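Cytosolic iron-sulfur protein assembly protein 1 (Saccharomyces cerevisiae, PDB 2HES) acts as an essential WD40-repeat component of the cytosolic iron-sulfur protein assembly machinery and is required for maturation of extramitochondrial iron-sulfur proteins. Local coordinates at residues 263-269 / 297-303; 243-248 / 282-286; 188-192 / 234-238. One frame throughout, in Å; residues are numbered along the deposited sequence.

Contact 1: 263-269 / 297-303; sequences LIASVGA and EINVVKW
L263 meets W303 at one end of a blade-to-blade interface in the WD40 beta-propeller. Strand 264-268, second in its four-stranded sheet, lies across strand 298-303, the inner edge of the next blade's sheet. The short axes approach to 5.8 Å and run at 163°, nearly antiparallel, yet side chains rather than backbone bonds fill most of the gap. L263 crosses the indole at about a right angle, its CB 3.7 Å from W303 CZ2 and its CD1 reaching CH2. The indole NE1 is itself hydrogen-bonded to the backbone O of A257, which ties the ring to the first strand of the L263 blade. I264 is directed away from this surface, but A265 returns to it: its methyl CB sits obliquely to the ring, 3.8 Å from W303 CZ2, and also touches V301. V267 fills the middle of the interface. With CG1 anti to its carbonyl carbon (chi1 -61°), that methyl lies 3.7 Å from V301 CB, while V267 CB rests 3.7 Å from I298 CG2. This packing is buried, and T314 of the neighbouring sheet also touches V267. At G268 the contact turns polar: I298 N donates to G268 O at 3.2 Å with an N-H...O angle of 162°. Just beyond it, N299 and V300 form a classic beta bulge opposite G315. Finally A269 packs on the extended chain of E297, whose OE1 is held by the hydroxyl of Y254; A269 CB lies 3.8 Å from E297 CD.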
loop_
_atom_site.group_PDB
_atom_site.type_symbol
_atom_site.label_atom_id
_atom_site.label_comp_id
_atom_site.label_asym_id
_atom_site.label_seq_id
_atom_site.Cartn_x
_atom_site.Cartn_y
_atom_site.Cartn_z
ATOM N N LEU A 263 -12.137 -0.579 10.316
ATOM C CA LEU A 263 -12.673 0.474 9.458
ATOM C C LEU A 263 -11.877 0.561 8.167
ATOM O O LEU A 263 -10.647 0.465 8.197
ATOM C CB LEU A 263 -12.607 1.857 10.149
ATOM C CG LEU A 263 -13.366 2.077 11.465
ATOM C CD1 LEU A 263 -13.170 3.512 11.943
ATOM C CD2 LEU A 263 -14.861 1.716 11.364
ATOM N N ILE A 264 -12.558 0.836 7.058
ATOM C CA ILE A 264 -11.880 1.054 5.777
ATOM C C ILE A 264 -11.793 2.584 5.562
ATOM O O ILE A 264 -12.755 3.301 5.838
ATOM C CB ILE A 264 -12.655 0.400 4.578
ATOM C CG1 ILE A 264 -12.606 -1.126 4.691
ATOM C CG2 ILE A 264 -12.076 0.844 3.203
ATOM C CD1 ILE A 264 -13.468 -1.823 3.645
ATOM N N ALA A 265 -10.656 3.043 5.074
ATOM C CA ALA A 265 -10.497 4.412 4.556
ATOM C C ALA A 265 -10.220 4.407 3.062
ATOM O O ALA A 265 -9.495 3.522 2.551
ATOM C CB ALA A 265 -9.350 5.108 5.318
ATOM N N SER A 266 -10.800 5.368 2.331
ATOM C CA SER A 266 -10.469 5.533 0.917
ATOM C C SER A 266 -10.123 6.992 0.588
ATOM O O SER A 266 -10.600 7.915 1.262
ATOM C CB SER A 266 -11.614 5.056 0.013
ATOM O OG SER A 266 -12.795 5.855 0.203
ATOM N N VAL A 267 -9.271 7.160 -0.408
ATOM C CA VAL A 267 -8.979 8.493 -0.948
ATOM C C VAL A 267 -8.969 8.522 -2.443
ATOM O O VAL A 267 -8.548 7.557 -3.115
ATOM C CB VAL A 267 -7.633 9.093 -0.378
ATOM C CG1 VAL A 267 -7.706 9.243 1.110
ATOM C CG2 VAL A 267 -6.399 8.261 -0.832
ATOM N N GLY A 268 -9.334 9.685 -3.004
ATOM C CA GLY A 268 -9.460 9.753 -4.433
ATOM C C GLY A 268 -8.852 10.965 -5.115
ATOM O O GLY A 268 -8.393 11.919 -4.450
ATOM N N ALA A 269 -8.866 10.908 -6.441
ATOM C CA ALA A 269 -8.487 12.033 -7.305
ATOM C C ALA A 269 -9.308 13.265 -6.983
ATOM O O ALA A 269 -8.865 14.412 -7.223
ATOM C CB ALA A 269 -8.658 11.658 -8.781
ATOM N N GLU A 297 -5.203 16.212 -5.880
ATOM C CA GLU A 297 -5.511 14.773 -5.869
ATOM C C GLU A 297 -4.827 14.160 -4.647
ATOM O O GLU A 297 -3.743 14.627 -4.250
ATOM C CB GLU A 297 -5.029 14.113 -7.163
ATOM C CG GLU A 297 -5.903 14.499 -8.399
ATOM C CD GLU A 297 -5.582 13.749 -9.686
ATOM O OE1 GLU A 297 -4.715 12.854 -9.698
ATOM O OE2 GLU A 297 -6.203 14.060 -10.723
ATOM N N ILE A 298 -5.462 13.168 -4.020
ATOM C CA ILE A 298 -4.866 12.506 -2.861
ATOM C C ILE A 298 -4.476 11.093 -3.303
ATOM O O ILE A 298 -5.312 10.370 -3.890
ATOM C CB ILE A 298 -5.827 12.425 -1.651
ATOM C CG1 ILE A 298 -6.452 13.784 -1.297
ATOM C CG2 ILE A 298 -5.126 11.795 -0.445
ATOM C CD1 ILE A 298 -7.452 13.717 -0.167
ATOM N N ASN A 299 -3.243 10.667 -2.995
ATOM C CA ASN A 299 -2.706 9.442 -3.611
ATOM C C ASN A 299 -2.610 8.280 -2.656
ATOM O O ASN A 299 -2.525 7.106 -3.096
ATOM C CB ASN A 299 -1.296 9.719 -4.145
ATOM C CG ASN A 299 -1.294 10.762 -5.226
ATOM O OD1 ASN A 299 -1.970 10.621 -6.247
ATOM N ND2 ASN A 299 -0.534 11.829 -5.006
ATOM N N VAL A 300 -2.544 8.596 -1.371
ATOM C CA VAL A 300 -2.191 7.589 -0.345
ATOM C C VAL A 300 -2.837 7.870 0.993
ATOM O O VAL A 300 -2.989 9.038 1.385
ATOM C CB VAL A 300 -0.626 7.331 -0.240
ATOM C CG1 VAL A 300 0.150 8.595 0.141
ATOM C CG2 VAL A 300 -0.334 6.249 0.750
ATOM N N VAL A 301 -3.240 6.795 1.687
ATOM C CA VAL A 301 -3.834 6.885 3.008
ATOM C C VAL A 301 -3.391 5.712 3.864
ATOM O O VAL A 301 -3.323 4.598 3.369
ATOM C CB VAL A 301 -5.403 6.933 2.935
ATOM C CG1 VAL A 301 -5.980 5.647 2.295
ATOM C CG2 VAL A 301 -6.004 7.202 4.307
ATOM N N LYS A 302 -3.105 5.973 5.146
ATOM C CA LYS A 302 -2.736 4.926 6.107
ATOM C C LYS A 302 -3.352 5.180 7.472
ATOM O O LYS A 302 -3.490 6.320 7.877
ATOM C CB LYS A 302 -1.203 4.876 6.257
ATOM C CG LYS A 302 -0.417 4.330 5.062
ATOM C CD LYS A 302 -0.752 2.862 4.802
ATOM C CE LYS A 302 0.427 2.084 4.256
ATOM N NZ LYS A 302 1.065 2.600 3.026
ATOM N N TRP A 303 -3.658 4.112 8.197
ATOM C CA TRP A 303 -4.134 4.164 9.570
ATOM C C TRP A 303 -2.905 4.021 10.440
ATOM O O TRP A 303 -2.132 3.071 10.246
ATOM C CB TRP A 303 -5.005 2.967 9.877
ATOM C CG TRP A 303 -6.336 2.958 9.233
ATOM C CD1 TRP A 303 -6.722 2.212 8.155
ATOM C CD2 TRP A 303 -7.487 3.691 9.654
ATOM N NE1 TRP A 303 -8.043 2.441 7.873
ATOM C CE2 TRP A 303 -8.540 3.346 8.775
ATOM C CE3 TRP A 303 -7.737 4.601 10.691
ATOM C CZ2 TRP A 303 -9.815 3.884 8.891
ATOM C CZ3 TRP A 303 -9.001 5.140 10.809
ATOM C CH2 TRP A 303 -10.034 4.773 9.914
#

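Contact 2: 243-248 / 282-286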
loop_
_atom_site.group_PDB
_atom_site.type_symbol
_atom_site.label_atom_id
_atom_site.label_comp_id
_atom_site.label_asym_id
_atom_site.label_seq_id
_atom_site.Cartn_x
_atom_site.Cartn_y
_atom_site.Cartn_z
ATOM N N ALA A 243 -19.421 -7.038 -1.502
ATOM C CA ALA A 243 -20.066 -5.729 -1.337
ATOM C C ALA A 243 -19.357 -4.715 -2.171
ATOM O O ALA A 243 -18.155 -4.846 -2.365
ATOM C CB ALA A 243 -19.948 -5.299 0.089
ATOM N N ILE A 244 -20.098 -3.695 -2.599
ATOM C CA ILE A 244 -19.494 -2.443 -3.098
ATOM C C ILE A 244 -19.851 -1.365 -2.060
ATOM O O ILE A 244 -21.038 -1.211 -1.676
ATOM C CB ILE A 244 -19.973 -2.099 -4.541
ATOM C CG1 ILE A 244 -19.428 -3.128 -5.554
ATOM C CG2 ILE A 244 -19.427 -0.746 -4.951
ATOM C CD1 ILE A 244 -20.061 -3.040 -6.973
ATOM N N LEU A 245 -18.846 -0.621 -1.570
ATOM C CA LEU A 245 -19.123 0.361 -0.499
ATOM C C LEU A 245 -20.007 1.499 -1.007
ATOM O O LEU A 245 -20.048 1.764 -2.220
ATOM C CB LEU A 245 -17.828 0.927 0.112
ATOM C CG LEU A 245 -16.833 -0.127 0.621
ATOM C CD1 LEU A 245 -15.688 0.555 1.355
ATOM C CD2 LEU A 245 -17.526 -1.086 1.529
ATOM N N PRO A 246 -20.687 2.196 -0.084
ATOM C CA PRO A 246 -21.535 3.311 -0.517
ATOM C C PRO A 246 -20.787 4.355 -1.368
ATOM O O PRO A 246 -19.581 4.539 -1.203
ATOM C CB PRO A 246 -21.994 3.943 0.799
ATOM C CG PRO A 246 -21.859 2.878 1.853
ATOM C CD PRO A 246 -20.700 2.000 1.370
ATOM N N ASP A 247 -21.512 5.057 -2.239
ATOM C CA ASP A 247 -20.941 6.076 -3.138
ATOM C C ASP A 247 -20.218 7.152 -2.352
ATOM O O ASP A 247 -20.777 7.704 -1.398
ATOM C CB ASP A 247 -22.047 6.765 -3.942
ATOM C CG ASP A 247 -21.513 7.904 -4.796
ATOM O OD1 ASP A 247 -21.047 7.650 -5.909
ATOM O OD2 ASP A 247 -21.542 9.056 -4.341
ATOM N N VAL A 248 -18.977 7.458 -2.749
ATOM C CA VAL A 248 -18.230 8.567 -2.122
ATOM C C VAL A 248 -17.523 9.409 -3.169
ATOM O O VAL A 248 -17.739 10.640 -3.226
ATOM C CB VAL A 248 -17.197 8.038 -1.081
ATOM C CG1 VAL A 248 -16.077 9.082 -0.796
ATOM C CG2 VAL A 248 -17.899 7.650 0.199
ATOM N N GLU A 282 -23.566 -4.830 6.989
ATOM C CA GLU A 282 -23.711 -3.816 5.943
ATOM C C GLU A 282 -22.706 -2.701 6.168
ATOM O O GLU A 282 -22.387 -2.403 7.305
ATOM C CB GLU A 282 -25.155 -3.264 5.890
ATOM C CG GLU A 282 -26.199 -4.255 5.332
ATOM C CD GLU A 282 -27.609 -3.662 5.132
ATOM O OE1 GLU A 282 -27.736 -2.476 4.736
ATOM O OE2 GLU A 282 -28.606 -4.397 5.354
ATOM N N TRP A 283 -22.184 -2.122 5.088
ATOM C CA TRP A 283 -21.279 -0.996 5.183
ATOM C C TRP A 283 -22.016 0.349 5.081
ATOM O O TRP A 283 -22.955 0.522 4.263
ATOM C CB TRP A 283 -20.190 -1.055 4.095
ATOM C CG TRP A 283 -19.228 -2.210 4.246
ATOM C CD1 TRP A 283 -19.329 -3.441 3.652
ATOM C CD2 TRP A 283 -18.050 -2.250 5.047
ATOM N NE1 TRP A 283 -18.267 -4.230 4.020
ATOM C CE2 TRP A 283 -17.463 -3.518 4.872
ATOM C CE3 TRP A 283 -17.396 -1.309 5.855
ATOM C CZ2 TRP A 283 -16.274 -3.904 5.540
ATOM C CZ3 TRP A 283 -16.234 -1.684 6.511
ATOM C CH2 TRP A 283 -15.667 -2.969 6.327
ATOM N N LYS A 284 -21.570 1.304 5.892
ATOM C CA LYS A 284 -22.043 2.684 5.840
ATOM C C LYS A 284 -20.837 3.589 5.872
ATOM O O LYS A 284 -19.800 3.221 6.416
ATOM C CB LYS A 284 -22.918 3.012 7.052
ATOM C CG LYS A 284 -24.265 2.321 7.015
ATOM C CD LYS A 284 -25.209 2.841 8.115
ATOM C CE LYS A 284 -26.557 2.085 8.033
ATOM N NZ LYS A 284 -27.339 2.034 9.322
ATOM N N VAL A 285 -20.969 4.774 5.284
ATOM C CA VAL A 285 -20.006 5.830 5.497
ATOM C C VAL A 285 -20.068 6.250 6.960
ATOM O O VAL A 285 -21.128 6.695 7.461
ATOM C CB VAL A 285 -20.259 7.032 4.548
ATOM C CG1 VAL A 285 -19.296 8.168 4.859
ATOM C CG2 VAL A 285 -20.174 6.583 3.077
ATOM N N PHE A 286 -18.949 6.042 7.652
ATOM C CA PHE A 286 -18.742 6.425 9.026
ATOM C C PHE A 286 -18.446 7.941 9.125
ATOM O O PHE A 286 -18.989 8.624 9.998
ATOM C CB PHE A 286 -17.566 5.604 9.616
ATOM C CG PHE A 286 -17.390 5.738 11.111
ATOM C CD1 PHE A 286 -18.291 5.176 11.997
ATOM C CD2 PHE A 286 -16.285 6.411 11.630
ATOM C CE1 PHE A 286 -18.104 5.301 13.376
ATOM C CE2 PHE A 286 -16.086 6.526 13.009
ATOM C CZ PHE A 286 -16.988 5.976 13.874
#
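L245 lays one methyl over a face of the W283 indole. Its CD2 stands 3.6 Å from the centroid of the five-membered ring and 20° off the ring normal, a CH-pi contact whose closest carbon is W283 CG, 3.4 Å from that methyl. The CB of L245 does not itself aim at W283; the outer end of the side chain makes the approach, with CG anti to the carbonyl carbon (chi1 -54°) and CD2 swung over the ring. A243 adds its methyl near W283 CD1, at 4.1 Å. P246 comes in at about a right angle to the tryptophan side chain, with its CG 3.5 Å from W283 O. Further along, V285 CG2, beside its backbone N because CG1 is anti to that N (chi1 176°), takes two neighbours: P246 CB at 3.9 Å and V248 CG2 at 3.8 Å. No hydrogen bond crosses; the join is van der Waals packing, mostly between apolar side chains. I264 packs against both L245 and W283 from the inner side. The end of strand 237-244 and its following loop thus meet strand 282-289, the outermost strand of the next sheet: interblade packing near the rim of a WD40 propeller.

Contact 3: 188-192 / 234-238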
loop_
_atom_site.group_PDB
_atom_site.type_symbol
_atom_site.label_atom_id
_atom_site.label_comp_id
_atom_site.label_asym_id
_atom_site.label_seq_id
_atom_site.Cartn_x
_atom_site.Cartn_y
_atom_site.Cartn_z
ATOM N N GLU A 188 2.504 -19.222 -6.772
ATOM C CA GLU A 188 1.649 -19.148 -7.936
ATOM C C GLU A 188 0.403 -18.370 -7.634
ATOM O O GLU A 188 0.150 -18.060 -6.470
ATOM C CB GLU A 188 1.292 -20.530 -8.452
ATOM C CG GLU A 188 0.684 -21.425 -7.426
ATOM C CD GLU A 188 0.430 -22.804 -7.996
ATOM O OE1 GLU A 188 0.128 -22.890 -9.209
ATOM O OE2 GLU A 188 0.529 -23.790 -7.240
ATOM N N CYS A 189 -0.348 -18.035 -8.682
ATOM C CA CYS A 189 -1.582 -17.259 -8.531
ATOM C C CYS A 189 -2.700 -18.226 -8.186
ATOM O O CYS A 189 -2.897 -19.223 -8.904
ATOM C CB CYS A 189 -1.912 -16.501 -9.844
ATOM S SG CYS A 189 -3.445 -15.622 -9.675
ATOM N N VAL A 190 -3.370 -17.995 -7.055
ATOM C CA VAL A 190 -4.439 -18.899 -6.611
ATOM C C VAL A 190 -5.835 -18.294 -6.776
ATOM O O VAL A 190 -6.870 -18.985 -6.607
ATOM C CB VAL A 190 -4.219 -19.401 -5.159
ATOM C CG1 VAL A 190 -2.929 -20.243 -5.137
ATOM C CG2 VAL A 190 -4.177 -18.258 -4.190
ATOM N N ALA A 191 -5.876 -17.026 -7.160
ATOM C CA ALA A 191 -7.187 -16.419 -7.533
ATOM C C ALA A 191 -7.042 -15.154 -8.337
ATOM O O ALA A 191 -6.110 -14.404 -8.155
ATOM C CB ALA A 191 -7.996 -16.153 -6.255
ATOM N N VAL A 192 -7.981 -14.921 -9.238
ATOM C CA VAL A 192 -8.052 -13.698 -9.993
ATOM C C VAL A 192 -9.423 -13.107 -9.597
ATOM O O VAL A 192 -10.474 -13.776 -9.761
ATOM C CB VAL A 192 -8.026 -13.953 -11.508
ATOM C CG1 VAL A 192 -8.054 -12.622 -12.243
ATOM C CG2 VAL A 192 -6.832 -14.833 -11.920
ATOM N N ASP A 234 -8.600 -28.034 -6.957
ATOM C CA ASP A 234 -7.263 -27.907 -7.533
ATOM C C ASP A 234 -6.314 -27.085 -6.653
ATOM O O ASP A 234 -5.171 -26.801 -7.046
ATOM C CB ASP A 234 -7.362 -27.324 -8.935
ATOM N N ASP A 235 -6.794 -26.728 -5.451
ATOM C CA ASP A 235 -6.006 -25.996 -4.468
ATOM C C ASP A 235 -5.912 -24.508 -4.838
ATOM O O ASP A 235 -5.050 -23.789 -4.373
ATOM C CB ASP A 235 -4.622 -26.624 -4.321
ATOM C CG ASP A 235 -4.045 -26.447 -2.942
ATOM O OD1 ASP A 235 -4.673 -25.733 -2.126
ATOM O OD2 ASP A 235 -2.959 -27.014 -2.670
ATOM N N GLN A 236 -6.816 -24.078 -5.696
ATOM C CA GLN A 236 -6.993 -22.682 -6.027
ATOM C C GLN A 236 -7.987 -22.131 -5.027
ATOM O O GLN A 236 -8.690 -22.914 -4.377
ATOM C CB GLN A 236 -7.615 -22.594 -7.397
ATOM C CG GLN A 236 -6.657 -22.980 -8.540
ATOM C CD GLN A 236 -5.776 -21.794 -8.903
ATOM O OE1 GLN A 236 -4.598 -21.823 -8.650
ATOM N NE2 GLN A 236 -6.381 -20.714 -9.426
ATOM N N GLN A 237 -8.065 -20.807 -4.928
ATOM C CA GLN A 237 -8.977 -20.181 -3.958
ATOM C C GLN A 237 -10.172 -19.604 -4.660
ATOM O O GLN A 237 -10.020 -18.906 -5.669
ATOM C CB GLN A 237 -8.271 -19.057 -3.201
ATOM C CG GLN A 237 -7.114 -19.556 -2.297
ATOM C CD GLN A 237 -6.501 -18.463 -1.436
ATOM O OE1 GLN A 237 -6.790 -17.278 -1.610
ATOM N NE2 GLN A 237 -5.632 -18.876 -0.476
ATOM N N GLU A 238 -11.349 -19.855 -4.102
ATOM C CA GLU A 238 -12.582 -19.274 -4.603
ATOM C C GLU A 238 -12.833 -17.996 -3.838
ATOM O O GLU A 238 -12.824 -17.987 -2.621
ATOM C CB GLU A 238 -13.739 -20.247 -4.429
ATOM C CG GLU A 238 -13.433 -21.612 -5.047
ATOM C CD GLU A 238 -14.653 -22.483 -5.264
ATOM O OE1 GLU A 238 -15.797 -22.055 -4.934
ATOM O OE2 GLU A 238 -14.464 -23.619 -5.757
HETATM O O HOH W 1 -5.788 -18.338 -10.524
#
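C189 O and Q236 OE1, two acceptors, stand only 3.1 Å apart with no hydrogen bond between them. The amide of Q236 gets there because its chain folds about the CB-CG bond (chi2 -82°), bringing the end back toward the strand 188-192. Its NE2 comes 3.3 Å from V190 O, but at too poor an angle to bond, and instead donates to a water at 2.7 Å. That water donates to C189 O, so it links the amide nitrogen to the same carbonyl that OE1 crowds, weakly at that second end.

The direct polar link is elsewhere: Q237 N donates to V190 O at 2.8 Å, nearly straight at 166°. V190 and A191 form a classic beta bulge facing I179, and the bulge belongs to the edge strand whose carbonyl takes this bond from the next blade. Beside this bond, V190 and Q237 cross obliquely, V190 CG2 lying 3.6 Å from Q237 CD, while A191 CB touches Q237 O at 3.5 Å. Q237 is extended beyond CG and buried, with I179 and Y228 also against it. D232 OD1 accepts from the N of D234 and of Q236, in the turn leading into strand 237-244.

The outer strands of two adjacent propeller blades are therefore joined by one backbone bond, a patch of side-chain packing on V190 and A191, and a water. Amide O and N are hard to tell apart by diffraction: the modelled Q236 has its water bond in its favour, and the reverse would set an oxygen against V190 O, so the choice is uncertain.

Overall arrangement
All three contacts join neighbouring blades of one propeller, at different depths. The centre of contact 1 is about 10 Å from the centre of the chain, those of contacts 2 and 3 about 21 and 22 Å. Contacts 1 and 2 touch, their centres about 15 Å apart: I264 CD1 of contact 1 reaches W283 CH2 of contact 2 at 3.7 Å, and both contacts use the sheet holding strands 264-268 and 282-289. Contact 3 stays separate, its nearest atoms about 13 Å from contact 2 and 17 Å from contact 1, although strand 237-244 serves both 2 and 3. A bound calcium ion lies about 7 Å from the V248 side chain and 11 Å from G268.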